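Local structure of nicastrin (Dictyostelium purpureum, 4R12) at residues I322-Q327 / P381-M386; Y340-H345 / V398-H403; T375-L380 / H403-S408. The protein probably serves as an essential, putatively substrate-recruiting subunit of gamma-secretase, the protease complex that cleaves membrane proteins such as Notch receptors within the membrane. One frame throughout, in Å; residues are numbered along the deposited sequence.

Interaction 1 (I322-Q327 / P381-M386)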
ATOM      1  N   ILE A 322      21.175  -3.219   3.571  1.00 30.09           N
ATOM      2  CA  ILE A 322      19.758  -3.033   3.295  1.00 29.44           C
ATOM      3  C   ILE A 322      19.558  -1.873   2.335  1.00 26.68           C
ATOM      4  O   ILE A 322      20.014  -0.761   2.595  1.00 29.29           O
ATOM      5  CB  ILE A 322      18.955  -2.772   4.588  1.00 28.32           C
ATOM      6  CG1 ILE A 322      19.000  -4.008   5.494  1.00 28.49           C
ATOM      7  CG2 ILE A 322      17.518  -2.404   4.247  1.00 28.80           C
ATOM      8  CD1 ILE A 322      18.335  -3.800   6.851  1.00 29.71           C
ATOM      9  N   ILE A 323      18.890  -2.142   1.220  1.00 26.20           N
ATOM     10  CA  ILE A 323      18.476  -1.109   0.287  1.00 24.27           C
ATOM     11  C   ILE A 323      16.939  -1.008   0.292  1.00 24.52           C
ATOM     12  O   ILE A 323      16.251  -2.007   0.072  1.00 25.17           O
ATOM     13  CB  ILE A 323      18.965  -1.418  -1.150  1.00 27.20           C
ATOM     14  CG1 ILE A 323      20.450  -1.802  -1.148  1.00 28.14           C
ATOM     15  CG2 ILE A 323      18.704  -0.245  -2.086  1.00 25.17           C
ATOM     16  CD1 ILE A 323      21.364  -0.655  -0.776  1.00 30.63           C
ATOM     17  N   GLU A 324      16.407   0.185   0.536  1.00 24.41           N
ATOM     18  CA  GLU A 324      14.966   0.383   0.517  1.00 24.34           C
ATOM     19  C   GLU A 324      14.561   1.410  -0.530  1.00 23.67           C
ATOM     20  O   GLU A 324      15.173   2.470  -0.649  1.00 24.72           O
ATOM     21  CB  GLU A 324      14.439   0.830   1.887  1.00 24.25           C
ATOM     22  CG  GLU A 324      12.907   1.050   1.905  1.00 24.25           C
ATOM     23  CD  GLU A 324      12.383   1.439   3.273  1.00 25.29           C
ATOM     24  OE1 GLU A 324      13.200   1.487   4.228  1.00 25.83           O
ATOM     25  OE2 GLU A 324      11.159   1.715   3.395  1.00 24.29           O
ATOM     26  N   LEU A 325      13.523   1.079  -1.288  1.00 22.71           N
ATOM     27  CA  LEU A 325      12.902   2.032  -2.192  1.00 21.56           C
ATOM     28  C   LEU A 325      11.715   2.677  -1.476  1.00 22.44           C
ATOM     29  O   LEU A 325      10.853   1.979  -0.977  1.00 23.36           O
ATOM     30  CB  LEU A 325      12.441   1.332  -3.472  1.00 20.49           C
ATOM     31  CG  LEU A 325      13.522   0.492  -4.149  1.00 22.15           C
ATOM     32  CD1 LEU A 325      12.973  -0.033  -5.462  1.00 22.58           C
ATOM     33  CD2 LEU A 325      14.796   1.316  -4.372  1.00 23.65           C
ATOM     34  N   ASN A 326      11.674   4.005  -1.406  1.00 21.80           N
ATOM     35  CA  ASN A 326      10.585   4.632  -0.672  1.00 22.74           C
ATOM     36  C   ASN A 326      10.218   5.994  -1.242  1.00 22.83           C
ATOM     37  O   ASN A 326      10.773   7.029  -0.833  1.00 24.83           O
ATOM     38  CB  ASN A 326      10.954   4.752   0.807  1.00 23.41           C
ATOM     39  CG  ASN A 326       9.722   4.931   1.687  1.00 25.29           C
ATOM     40  OD1 ASN A 326       8.955   5.874   1.494  1.00 26.23           O
ATOM     41  ND2 ASN A 326       9.500   3.999   2.616  1.00 25.70           N
ATOM     42  N   GLN A 327       9.264   5.951  -2.179  1.00 20.75           N
ATOM     43  CA  GLN A 327       8.823   7.066  -3.040  1.00 20.35           C
ATOM     44  C   GLN A 327       9.921   7.507  -4.012  1.00 24.75           C
ATOM     45  O   GLN A 327      10.744   8.378  -3.698  1.00 24.05           O
ATOM     46  CB  GLN A 327       8.325   8.249  -2.193  1.00 22.28           C
ATOM     47  CG  GLN A 327       7.246   7.855  -1.178  1.00 22.93           C
ATOM     48  CD  GLN A 327       6.434   9.052  -0.687  1.00 23.22           C
ATOM     49  OE1 GLN A 327       5.377   9.373  -1.240  1.00 23.02           O
ATOM     50  NE2 GLN A 327       6.945   9.735   0.331  1.00 23.71           N
ATOM     51  N   PRO A 381      13.606   9.435   6.958  1.00 30.95           N
ATOM     52  CA  PRO A 381      12.163   9.607   6.758  1.00 28.64           C
ATOM     53  C   PRO A 381      11.439   8.332   7.161  1.00 27.25           C
ATOM     54  O   PRO A 381      12.107   7.316   7.330  1.00 26.26           O
ATOM     55  CB  PRO A 381      12.043   9.853   5.251  1.00 28.45           C
ATOM     56  CG  PRO A 381      13.196   9.093   4.661  1.00 27.91           C
ATOM     57  CD  PRO A 381      14.323   9.222   5.689  1.00 29.23           C
ATOM     58  N   PRO A 382      10.108   8.387   7.334  1.00 28.75           N
ATOM     59  CA  PRO A 382       9.364   7.160   7.638  1.00 27.95           C
ATOM     60  C   PRO A 382       9.690   6.068   6.631  1.00 26.10           C
ATOM     61  O   PRO A 382       9.513   6.275   5.430  1.00 26.24           O
ATOM     62  CB  PRO A 382       7.896   7.587   7.514  1.00 29.45           C
ATOM     63  CG  PRO A 382       7.897   9.052   7.688  1.00 28.93           C
ATOM     64  CD  PRO A 382       9.222   9.553   7.174  1.00 28.28           C
ATOM     65  N   SER A 383      10.196   4.939   7.109  1.00 25.93           N
ATOM     66  CA  SER A 383      10.664   3.887   6.218  1.00 26.20           C
ATOM     67  C   SER A 383      10.737   2.560   6.946  1.00 24.90           C
ATOM     68  O   SER A 383      10.913   2.518   8.167  1.00 27.50           O
ATOM     69  CB  SER A 383      12.043   4.232   5.644  1.00 26.54           C
ATOM     70  OG  SER A 383      12.967   4.488   6.687  1.00 27.15           O
ATOM     71  N   SER A 384      10.603   1.485   6.179  1.00 24.27           N
ATOM     72  CA  SER A 384      10.644   0.126   6.701  1.00 24.86           C
ATOM     73  C   SER A 384      12.000  -0.234   7.291  1.00 26.53           C
ATOM     74  O   SER A 384      12.098  -1.146   8.128  1.00 25.71           O
ATOM     75  CB  SER A 384      10.280  -0.864   5.589  1.00 24.42           C
ATOM     76  OG  SER A 384       8.921  -0.694   5.225  1.00 23.85           O
ATOM     77  N   SER A 385      13.044   0.458   6.831  1.00 25.20           N
ATOM     78  CA  SER A 385      14.390   0.271   7.366  1.00 25.69           C
ATOM     79  C   SER A 385      14.441   0.575   8.860  1.00 26.21           C
ATOM     80  O   SER A 385      15.268   0.032   9.587  1.00 27.80           O
ATOM     81  CB  SER A 385      15.394   1.161   6.631  1.00 25.42           C
ATOM     82  OG  SER A 385      15.587   0.723   5.298  1.00 26.06           O
ATOM     83  N   MET A 386      13.559   1.459   9.310  1.00 27.33           N
ATOM     84  CA  MET A 386      13.455   1.760  10.730  1.00 28.63           C
ATOM     85  C   MET A 386      13.247   0.512  11.593  1.00 31.14           C
ATOM     86  O   MET A 386      13.720   0.456  12.737  1.00 30.60           O
ATOM     87  CB  MET A 386      12.321   2.750  10.978  1.00 29.08           C
ATOM     88  CG  MET A 386      12.622   4.153  10.487  1.00 28.82           C
ATOM     89  SD  MET A 386      11.245   5.284  10.784  1.00 31.38           S
ATOM     90  CE  MET A 386      12.070   6.861  10.603  1.00 31.93           C
TER

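Interaction 2 (Y340-H345 / V398-H403)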
ATOM      1  N   TYR A 340      17.251  14.315 -13.184  1.00 36.50           N
ATOM      2  CA  TYR A 340      16.300  14.221 -12.082  1.00 33.91           C
ATOM      3  C   TYR A 340      16.987  13.635 -10.854  1.00 30.26           C
ATOM      4  O   TYR A 340      17.713  12.643 -10.969  1.00 33.27           O
ATOM      5  CB  TYR A 340      15.099  13.355 -12.480  1.00 30.70           C
ATOM      6  CG  TYR A 340      14.285  13.924 -13.611  1.00 34.08           C
ATOM      7  CD1 TYR A 340      13.312  14.889 -13.379  1.00 34.12           C
ATOM      8  CD2 TYR A 340      14.488  13.499 -14.917  1.00 37.43           C
ATOM      9  CE1 TYR A 340      12.566  15.414 -14.409  1.00 36.92           C
ATOM     10  CE2 TYR A 340      13.737  14.017 -15.962  1.00 37.47           C
ATOM     11  CZ  TYR A 340      12.782  14.975 -15.702  1.00 39.68           C
ATOM     12  OH  TYR A 340      12.038  15.496 -16.737  1.00 40.92           O
ATOM     13  N   SER A 341      16.752  14.226  -9.684  1.00 30.78           N
ATOM     14  CA  SER A 341      17.447  13.800  -8.469  1.00 29.40           C
ATOM     15  C   SER A 341      16.669  12.800  -7.646  1.00 29.17           C
ATOM     16  O   SER A 341      15.489  13.017  -7.347  1.00 27.80           O
ATOM     17  CB  SER A 341      17.758  15.006  -7.576  1.00 32.84           C
ATOM     18  OG  SER A 341      18.464  16.002  -8.284  1.00 33.95           O
ATOM     19  N   LEU A 342      17.338  11.713  -7.263  1.00 27.37           N
ATOM     20  CA  LEU A 342      16.859  10.867  -6.178  1.00 26.54           C
ATOM     21  C   LEU A 342      17.786  11.083  -5.006  1.00 29.43           C
ATOM     22  O   LEU A 342      18.960  11.390  -5.193  1.00 28.88           O
ATOM     23  CB  LEU A 342      16.816   9.385  -6.577  1.00 24.51           C
ATOM     24  CG  LEU A 342      15.750   9.007  -7.608  1.00 26.96           C
ATOM     25  CD1 LEU A 342      15.895   7.518  -8.021  1.00 24.60           C
ATOM     26  CD2 LEU A 342      14.322   9.287  -7.090  1.00 24.53           C
ATOM     27  N   TYR A 343      17.262  10.905  -3.802  1.00 26.98           N
ATOM     28  CA  TYR A 343      17.987  11.265  -2.590  1.00 29.09           C
ATOM     29  C   TYR A 343      18.315  10.031  -1.773  1.00 27.81           C
ATOM     30  O   TYR A 343      17.512   9.116  -1.658  1.00 26.47           O
ATOM     31  CB  TYR A 343      17.170  12.268  -1.773  1.00 26.23           C
ATOM     32  CG  TYR A 343      17.130  13.617  -2.442  1.00 28.02           C
ATOM     33  CD1 TYR A 343      16.158  13.920  -3.392  1.00 28.02           C
ATOM     34  CD2 TYR A 343      18.097  14.578  -2.159  1.00 31.13           C
ATOM     35  CE1 TYR A 343      16.141  15.162  -4.030  1.00 30.27           C
ATOM     36  CE2 TYR A 343      18.091  15.808  -2.786  1.00 31.95           C
ATOM     37  CZ  TYR A 343      17.110  16.095  -3.715  1.00 31.14           C
ATOM     38  OH  TYR A 343      17.113  17.329  -4.325  1.00 34.10           O
ATOM     39  N   LEU A 344      19.527   9.998  -1.244  1.00 27.95           N
ATOM     40  CA  LEU A 344      20.002   8.845  -0.499  1.00 29.27           C
ATOM     41  C   LEU A 344      20.016   9.156   0.990  1.00 32.04           C
ATOM     42  O   LEU A 344      20.797   9.992   1.441  1.00 32.41           O
ATOM     43  CB  LEU A 344      21.406   8.440  -0.977  1.00 29.78           C
ATOM     44  CG  LEU A 344      21.462   8.025  -2.452  1.00 31.84           C
ATOM     45  CD1 LEU A 344      22.878   7.604  -2.826  1.00 30.14           C
ATOM     46  CD2 LEU A 344      20.460   6.903  -2.769  1.00 26.81           C
ATOM     47  N   HIS A 345      19.133   8.507   1.744  1.00 29.31           N
ATOM     48  CA  HIS A 345      19.087   8.693   3.190  1.00 29.77           C
ATOM     49  C   HIS A 345      19.720   7.480   3.835  1.00 31.99           C
ATOM     50  O   HIS A 345      19.199   6.377   3.723  1.00 29.81           O
ATOM     51  CB  HIS A 345      17.637   8.879   3.673  1.00 26.83           C
ATOM     52  CG  HIS A 345      16.893   9.939   2.920  1.00 26.46           C
ATOM     53  ND1 HIS A 345      16.509  11.128   3.498  1.00 28.88           N
ATOM     54  CD2 HIS A 345      16.495  10.000   1.627  1.00 26.45           C
ATOM     55  CE1 HIS A 345      15.891  11.874   2.597  1.00 27.79           C
ATOM     56  NE2 HIS A 345      15.869  11.214   1.454  1.00 25.63           N
ATOM     57  N   VAL A 398      20.510   2.062   3.151  1.00 28.22           N
ATOM     58  CA  VAL A 398      20.297   3.138   2.201  1.00 27.43           C
ATOM     59  C   VAL A 398      18.832   3.182   1.824  1.00 26.31           C
ATOM     60  O   VAL A 398      18.309   2.238   1.223  1.00 26.59           O
ATOM     61  CB  VAL A 398      21.139   2.969   0.928  1.00 28.43           C
ATOM     62  CG1 VAL A 398      20.882   4.134  -0.021  1.00 30.02           C
ATOM     63  CG2 VAL A 398      22.642   2.858   1.272  1.00 30.44           C
ATOM     64  N   VAL A 399      18.175   4.266   2.208  1.00 27.20           N
ATOM     65  CA  VAL A 399      16.801   4.502   1.808  1.00 27.69           C
ATOM     66  C   VAL A 399      16.820   5.472   0.628  1.00 26.31           C
ATOM     67  O   VAL A 399      17.320   6.586   0.735  1.00 26.11           O
ATOM     68  CB  VAL A 399      15.960   5.063   2.972  1.00 26.59           C
ATOM     69  CG1 VAL A 399      14.514   5.249   2.557  1.00 24.84           C
ATOM     70  CG2 VAL A 399      16.054   4.130   4.185  1.00 26.16           C
ATOM     71  N   ILE A 400      16.296   5.028  -0.506  1.00 25.00           N
ATOM     72  CA  ILE A 400      16.266   5.849  -1.707  1.00 24.96           C
ATOM     73  C   ILE A 400      14.890   6.502  -1.880  1.00 25.24           C
ATOM     74  O   ILE A 400      13.889   5.804  -1.947  1.00 23.44           O
ATOM     75  CB  ILE A 400      16.594   5.004  -2.964  1.00 24.30           C
ATOM     76  CG1 ILE A 400      17.924   4.256  -2.784  1.00 24.60           C
ATOM     77  CG2 ILE A 400      16.598   5.877  -4.208  1.00 24.00           C
ATOM     78  CD1 ILE A 400      18.357   3.431  -4.026  1.00 25.28           C
ATOM     79  N   THR A 401      14.851   7.834  -1.950  1.00 24.15           N
ATOM     80  CA  THR A 401      13.595   8.568  -2.099  1.00 24.28           C
ATOM     81  C   THR A 401      13.725   9.661  -3.145  1.00 24.88           C
ATOM     82  O   THR A 401      14.816   9.907  -3.668  1.00 26.83           O
ATOM     83  CB  THR A 401      13.142   9.254  -0.763  1.00 23.59           C
ATOM     84  OG1 THR A 401      13.837  10.501  -0.606  1.00 25.10           O
ATOM     85  CG2 THR A 401      13.412   8.371   0.451  1.00 24.23           C
ATOM     86  N   ASP A 402      12.616  10.341  -3.419  1.00 23.01           N
ATOM     87  CA  ASP A 402      12.613  11.449  -4.369  1.00 21.79           C
ATOM     88  C   ASP A 402      12.560  12.812  -3.676  1.00 24.73           C
ATOM     89  O   ASP A 402      12.175  13.815  -4.292  1.00 25.77           O
ATOM     90  CB  ASP A 402      11.451  11.326  -5.358  1.00 23.69           C
ATOM     91  CG  ASP A 402      10.106  11.210  -4.680  1.00 25.02           C
ATOM     92  OD1 ASP A 402      10.003  11.533  -3.467  1.00 23.36           O
ATOM     93  OD2 ASP A 402       9.153  10.775  -5.369  1.00 23.26           O
ATOM     94  N   HIS A 403      12.955  12.853  -2.407  1.00 23.52           N
ATOM     95  CA  HIS A 403      12.931  14.111  -1.667  1.00 24.97           C
ATOM     96  C   HIS A 403      14.085  14.213  -0.675  1.00 26.15           C
ATOM     97  O   HIS A 403      14.518  13.216  -0.084  1.00 26.45           O
ATOM     98  CB  HIS A 403      11.603  14.255  -0.912  1.00 25.46           C
ATOM     99  CG  HIS A 403      11.331  13.115   0.026  1.00 25.10           C
ATOM    100  ND1 HIS A 403      11.568  13.189   1.385  1.00 24.88           N
ATOM    101  CD2 HIS A 403      10.891  11.858  -0.208  1.00 24.14           C
ATOM    102  CE1 HIS A 403      11.265  12.033   1.946  1.00 27.03           C
ATOM    103  NE2 HIS A 403      10.854  11.205   1.001  1.00 24.15           N
TER

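Interaction 3 (T375-L380 / H403-S408)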
ATOM      1  N   THR A 375      20.895  13.555   1.424  1.00 32.41           N
ATOM      2  CA  THR A 375      19.934  14.344   2.176  1.00 32.42           C
ATOM      3  C   THR A 375      20.655  15.335   3.104  1.00 35.12           C
ATOM      4  O   THR A 375      21.842  15.166   3.404  1.00 36.32           O
ATOM      5  CB  THR A 375      18.989  13.441   2.990  1.00 30.70           C
ATOM      6  OG1 THR A 375      17.995  14.246   3.620  1.00 30.94           O
ATOM      7  CG2 THR A 375      19.756  12.644   4.053  1.00 30.98           C
ATOM      8  N   THR A 376      19.941  16.380   3.530  1.00 32.33           N
ATOM      9  CA  THR A 376      20.461  17.358   4.497  1.00 34.82           C
ATOM     10  C   THR A 376      19.849  17.097   5.873  1.00 35.38           C
ATOM     11  O   THR A 376      20.198  17.740   6.880  1.00 32.36           O
ATOM     12  CB  THR A 376      20.158  18.808   4.052  1.00 35.68           C
ATOM     13  OG1 THR A 376      18.738  18.997   3.942  1.00 34.41           O
ATOM     14  CG2 THR A 376      20.807  19.102   2.704  1.00 36.19           C
ATOM     15  N   GLN A 377      18.926  16.138   5.907  1.00 33.25           N
ATOM     16  CA  GLN A 377      18.200  15.836   7.123  1.00 33.46           C
ATOM     17  C   GLN A 377      18.999  14.863   7.978  1.00 32.78           C
ATOM     18  O   GLN A 377      19.734  14.023   7.458  1.00 33.26           O
ATOM     19  CB  GLN A 377      16.806  15.276   6.780  1.00 31.94           C
ATOM     20  CG  GLN A 377      15.923  16.291   6.034  1.00 31.04           C
ATOM     21  CD  GLN A 377      15.842  17.648   6.762  1.00 32.91           C
ATOM     22  OE1 GLN A 377      16.344  18.659   6.269  1.00 34.93           O
ATOM     23  NE2 GLN A 377      15.203  17.664   7.925  1.00 31.59           N
ATOM     24  N   THR A 378      18.866  14.997   9.295  1.00 34.89           N
ATOM     25  CA  THR A 378      19.626  14.163  10.220  1.00 35.02           C
ATOM     26  C   THR A 378      18.789  13.056  10.846  1.00 37.43           C
ATOM     27  O   THR A 378      19.263  12.338  11.731  1.00 38.14           O
ATOM     28  CB  THR A 378      20.252  15.004  11.331  1.00 38.04           C
ATOM     29  OG1 THR A 378      19.250  15.840  11.924  1.00 38.48           O
ATOM     30  CG2 THR A 378      21.354  15.872  10.756  1.00 37.59           C
ATOM     31  N   GLU A 379      17.537  12.951  10.400  1.00 35.11           N
ATOM     32  CA  GLU A 379      16.661  11.836  10.736  1.00 33.81           C
ATOM     33  C   GLU A 379      16.238  11.146   9.442  1.00 30.65           C
ATOM     34  O   GLU A 379      15.963  11.820   8.450  1.00 31.11           O
ATOM     35  CB  GLU A 379      15.420  12.305  11.505  1.00 35.58           C
ATOM     36  CG  GLU A 379      15.692  12.976  12.844  1.00 38.71           C
ATOM     37  CD  GLU A 379      14.404  13.321  13.582  1.00 41.14           C
ATOM     38  OE1 GLU A 379      13.311  12.964  13.083  1.00 34.64           O
ATOM     39  OE2 GLU A 379      14.477  13.952  14.657  1.00 43.79           O
ATOM     40  N   LEU A 380      16.216   9.817   9.436  1.00 30.70           N
ATOM     41  CA  LEU A 380      15.617   9.091   8.319  1.00 31.52           C
ATOM     42  C   LEU A 380      14.137   9.448   8.190  1.00 31.94           C
ATOM     43  O   LEU A 380      13.487   9.749   9.187  1.00 29.73           O
ATOM     44  CB  LEU A 380      15.748   7.580   8.507  1.00 33.59           C
ATOM     45  CG  LEU A 380      17.085   6.871   8.310  1.00 33.21           C
ATOM     46  CD1 LEU A 380      16.800   5.395   8.326  1.00 30.06           C
ATOM     47  CD2 LEU A 380      17.758   7.262   6.990  1.00 33.28           C
ATOM     48  N   HIS A 403      12.955  12.853  -2.407  1.00 23.52           N
ATOM     49  CA  HIS A 403      12.931  14.111  -1.667  1.00 24.97           C
ATOM     50  C   HIS A 403      14.085  14.213  -0.675  1.00 26.15           C
ATOM     51  O   HIS A 403      14.518  13.216  -0.084  1.00 26.45           O
ATOM     52  CB  HIS A 403      11.603  14.255  -0.912  1.00 25.46           C
ATOM     53  CG  HIS A 403      11.331  13.115   0.026  1.00 25.10           C
ATOM     54  ND1 HIS A 403      11.568  13.189   1.385  1.00 24.88           N
ATOM     55  CD2 HIS A 403      10.891  11.858  -0.208  1.00 24.14           C
ATOM     56  CE1 HIS A 403      11.265  12.033   1.946  1.00 27.03           C
ATOM     57  NE2 HIS A 403      10.854  11.205   1.001  1.00 24.15           N
ATOM     58  N   ASP A 404      14.561  15.436  -0.472  1.00 26.95           N
ATOM     59  CA  ASP A 404      15.544  15.702   0.573  1.00 28.56           C
ATOM     60  C   ASP A 404      14.818  15.736   1.916  1.00 27.17           C
ATOM     61  O   ASP A 404      14.988  14.839   2.755  1.00 27.69           O
ATOM     62  CB  ASP A 404      16.284  17.014   0.299  1.00 29.83           C
ATOM     63  CG  ASP A 404      17.143  17.470   1.487  1.00 33.58           C
ATOM     64  OD1 ASP A 404      17.549  16.608   2.301  1.00 33.59           O
ATOM     65  OD2 ASP A 404      17.408  18.681   1.599  1.00 35.75           O
ATOM     66  N   TYR A 405      13.998  16.760   2.120  1.00 27.76           N
ATOM     67  CA  TYR A 405      13.174  16.831   3.329  1.00 28.12           C
ATOM     68  C   TYR A 405      11.686  16.626   2.968  1.00 26.43           C
ATOM     69  O   TYR A 405      11.233  15.486   2.836  1.00 26.85           O
ATOM     70  CB  TYR A 405      13.417  18.169   4.056  1.00 28.86           C
ATOM     71  CG  TYR A 405      12.648  18.359   5.354  1.00 30.93           C
ATOM     72  CD1 TYR A 405      12.024  17.292   5.988  1.00 31.01           C
ATOM     73  CD2 TYR A 405      12.538  19.621   5.940  1.00 32.71           C
ATOM     74  CE1 TYR A 405      11.308  17.467   7.167  1.00 32.44           C
ATOM     75  CE2 TYR A 405      11.825  19.809   7.124  1.00 34.52           C
ATOM     76  CZ  TYR A 405      11.210  18.725   7.728  1.00 33.57           C
ATOM     77  OH  TYR A 405      10.499  18.895   8.891  1.00 34.46           O
ATOM     78  N   LYS A 406      10.936  17.719   2.821  1.00 28.47           N
ATOM     79  CA  LYS A 406       9.508  17.668   2.464  1.00 29.57           C
ATOM     80  C   LYS A 406       9.236  16.729   1.273  1.00 27.93           C
ATOM     81  O   LYS A 406       9.920  16.796   0.252  1.00 26.05           O
ATOM     82  CB  LYS A 406       9.012  19.094   2.149  1.00 30.83           C
ATOM     83  CG  LYS A 406       7.660  19.194   1.462  1.00 34.17           C
ATOM     84  CD  LYS A 406       7.259  20.673   1.202  1.00 35.65           C
ATOM     85  CE  LYS A 406       5.816  20.764   0.667  1.00 40.81           C
ATOM     86  NZ  LYS A 406       5.151  22.057   1.007  1.00 44.68           N
ATOM     87  N   TYR A 407       8.253  15.844   1.425  1.00 28.27           N
ATOM     88  CA  TYR A 407       7.868  14.916   0.357  1.00 26.39           C
ATOM     89  C   TYR A 407       7.708  15.613  -0.990  1.00 24.25           C
ATOM     90  O   TYR A 407       7.133  16.698  -1.065  1.00 24.93           O
ATOM     91  CB  TYR A 407       6.534  14.223   0.702  1.00 25.54           C
ATOM     92  CG  TYR A 407       6.591  13.078   1.694  1.00 25.07           C
ATOM     93  CD1 TYR A 407       7.802  12.538   2.122  1.00 24.85           C
ATOM     94  CD2 TYR A 407       5.415  12.512   2.183  1.00 25.01           C
ATOM     95  CE1 TYR A 407       7.831  11.469   3.026  1.00 26.18           C
ATOM     96  CE2 TYR A 407       5.435  11.446   3.076  1.00 24.71           C
ATOM     97  CZ  TYR A 407       6.646  10.937   3.501  1.00 24.28           C
ATOM     98  OH  TYR A 407       6.655   9.875   4.387  1.00 25.26           O
ATOM     99  N   SER A 408       8.209  14.998  -2.054  1.00 24.33           N
ATOM    100  CA  SER A 408       7.909  15.484  -3.392  1.00 24.29           C
ATOM    101  C   SER A 408       6.469  15.108  -3.803  1.00 23.19           C
ATOM    102  O   SER A 408       5.812  15.843  -4.535  1.00 24.65           O
ATOM    103  CB  SER A 408       8.927  14.926  -4.398  1.00 25.93           C
ATOM    104  OG  SER A 408      10.233  15.398  -4.060  1.00 30.55           O
TER

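Interaction 1 (I322-Q327 / P381-M386)
Glu-324, near the C-terminal end of strand 319-325 in the large lobe, meets the serine run Ser-383 to Ser-385 where the chain enters helix 385-389. The side chain is extended, with CG anti to the backbone N (chi1 -180°), and its carboxylate lies against the serine backbone. Glu-324 OE1 accepts twice: from Ser-385 N at 2.8 Å, arriving on the syn side but tilted from the carboxylate plane, and from Ser-385 OG at 2.7 Å through the anti lone pair. Glu-324 OE2 takes the N-H of Ser-384, again on the syn side, with Ser-384 N 2.8 Å away. Asn-326, two residues along the same segment, adds a fourth donor: its ND2 reaches Glu-324 OE2 at 2.9 Å from above the carboxylate plane, in a nearly straight bond (165°). Ser-383 CB also lies close, 3.3 Å from Glu-324 OE1, without a hydrogen bond. Ser-384 turns its own hydroxyl to Glu-271, while Met-218 of strand 214-220 touches both Glu-324 and Ser-385. With four donors around two buried oxygens, two of them the backbone N-H groups of Ser-384 and Ser-385, the carboxylate is likely to be ionised and held against rotation about its last bond.

Interaction 2 (Y340-H345 / V398-H403)
Thr-401 OG1 is gripped by two nitrogens, one from each segment. His-345 NE2 lies 3.0 Å from Thr-401 OG1 in a hydrogen bond, and the backbone N of His-403 donates to the same oxygen, 3.1 Å from OG1 and nearly straight (167°). The second bond makes an ST turn at the end of strand 397-401. It depends on the Thr-401 chi1 of 82°, which sets OG1 between the backbone N and the carbonyl carbon. His-345 NE2 has a further partner, His-403 O at 2.9 Å, which sits at the ring edge in the imidazole plane. The histidine thus bridges both ends of the turn. The His-403 ring has Thr-401 OG1 over one face, toward its rim, and sends ND1 to Tyr-405 O.

The two strands that carry these groups pair antiparallel inside the large lobe, whose family belongs to the zinc-exopeptidase clan. Tyr-343 with Thr-401 and His-345 with Val-399 are hydrogen-bonded pairs, and Leu-344 with Ile-400 is the non-hydrogen-bonded pair between them. The bond from Tyr-343 N to Thr-401 O measures 2.6 Å and is almost linear at 177°. The Tyr-343 ring passes close to the turn, Tyr-343 CD1 being 3.4 Å from His-403 C.

The other face of the two strands is apolar. Leu-344 and Ile-400 lie side by side, Leu-344 CD2 being 3.7 Å from Ile-400 CG1 and 3.9 Å from Val-398 CG1, and helix 352-362 packs on them through Leu-358. The bond to His-403 O, bent at its hydrogen, is consistent with a proton on His-345 NE2, in which case Thr-401 OG1 would be the acceptor there and the buried imidazole would tie the threonine-capped turn to the neighbouring strand.

Interaction 3 (T375-L380 / H403-S408)
Asp-404 receives every hydrogen bond between the segments on its carboxylate. Asp-404 OD1 accepts from Thr-375 OG1 at 2.7 Å, nearly in line with the C-O bond. The same Asp-404 OD1 receives the backbone N-H of Thr-376, its N also at 2.7 Å and the bond close to straight (169°), on the syn side but tilted from the plane. Thr-376 OG1 donates to Asp-404 OD2 at 2.7 Å through the syn lone pair. Replacing Asp-404 by an alanine would probably leave both threonine hydroxyls and the Thr-376 N-H without this acceptor, and the loop after strand 370-374 freer to move. That loop opens with an ST turn, in which Thr-375 OG1 also accepts from the N of Gln-377, 3.1 Å away, so one hydroxyl serves the turn and the aspartate together.

Gln-377 and Tyr-405 meet by stacking. The amide of Gln-377 lies flat over one face of the Tyr-405 ring, the planes only 4° apart, with NE2 above the ring centre. A bend at chi2 (-52°) brings CD of Gln-377 to 3.6 Å from Tyr-405 CG. Tyr-405 is held from beyond the contact too, its OH accepting from Glu-126 N and its ring meeting Trp-127 edge-to-face.

In the fold
From the N terminus the chain passes strand 319-325, then strand 339-347, helix 352-362 and strand 370-374. It next runs through 375-380 straight into 381-386, where interaction 1 closes the first long loop back onto strand 319-325. Interaction 2 closes a second by pairing strand 397-401 with 339-347. Interaction 3 closes a third, shorter loop, bringing 403-408 back to 375-380. Each pair of loops crosses and none nests; interactions 2 and 3 share His-403. Strand 397-401 lies between 319-325, its parallel neighbour, and 339-347, its antiparallel one, with Glu-324 O 2.8 Å from Ile-400 N. Interaction 1 ties a strand to the segment entering helix 385-389, interaction 2 two strands, interaction 3 two loops.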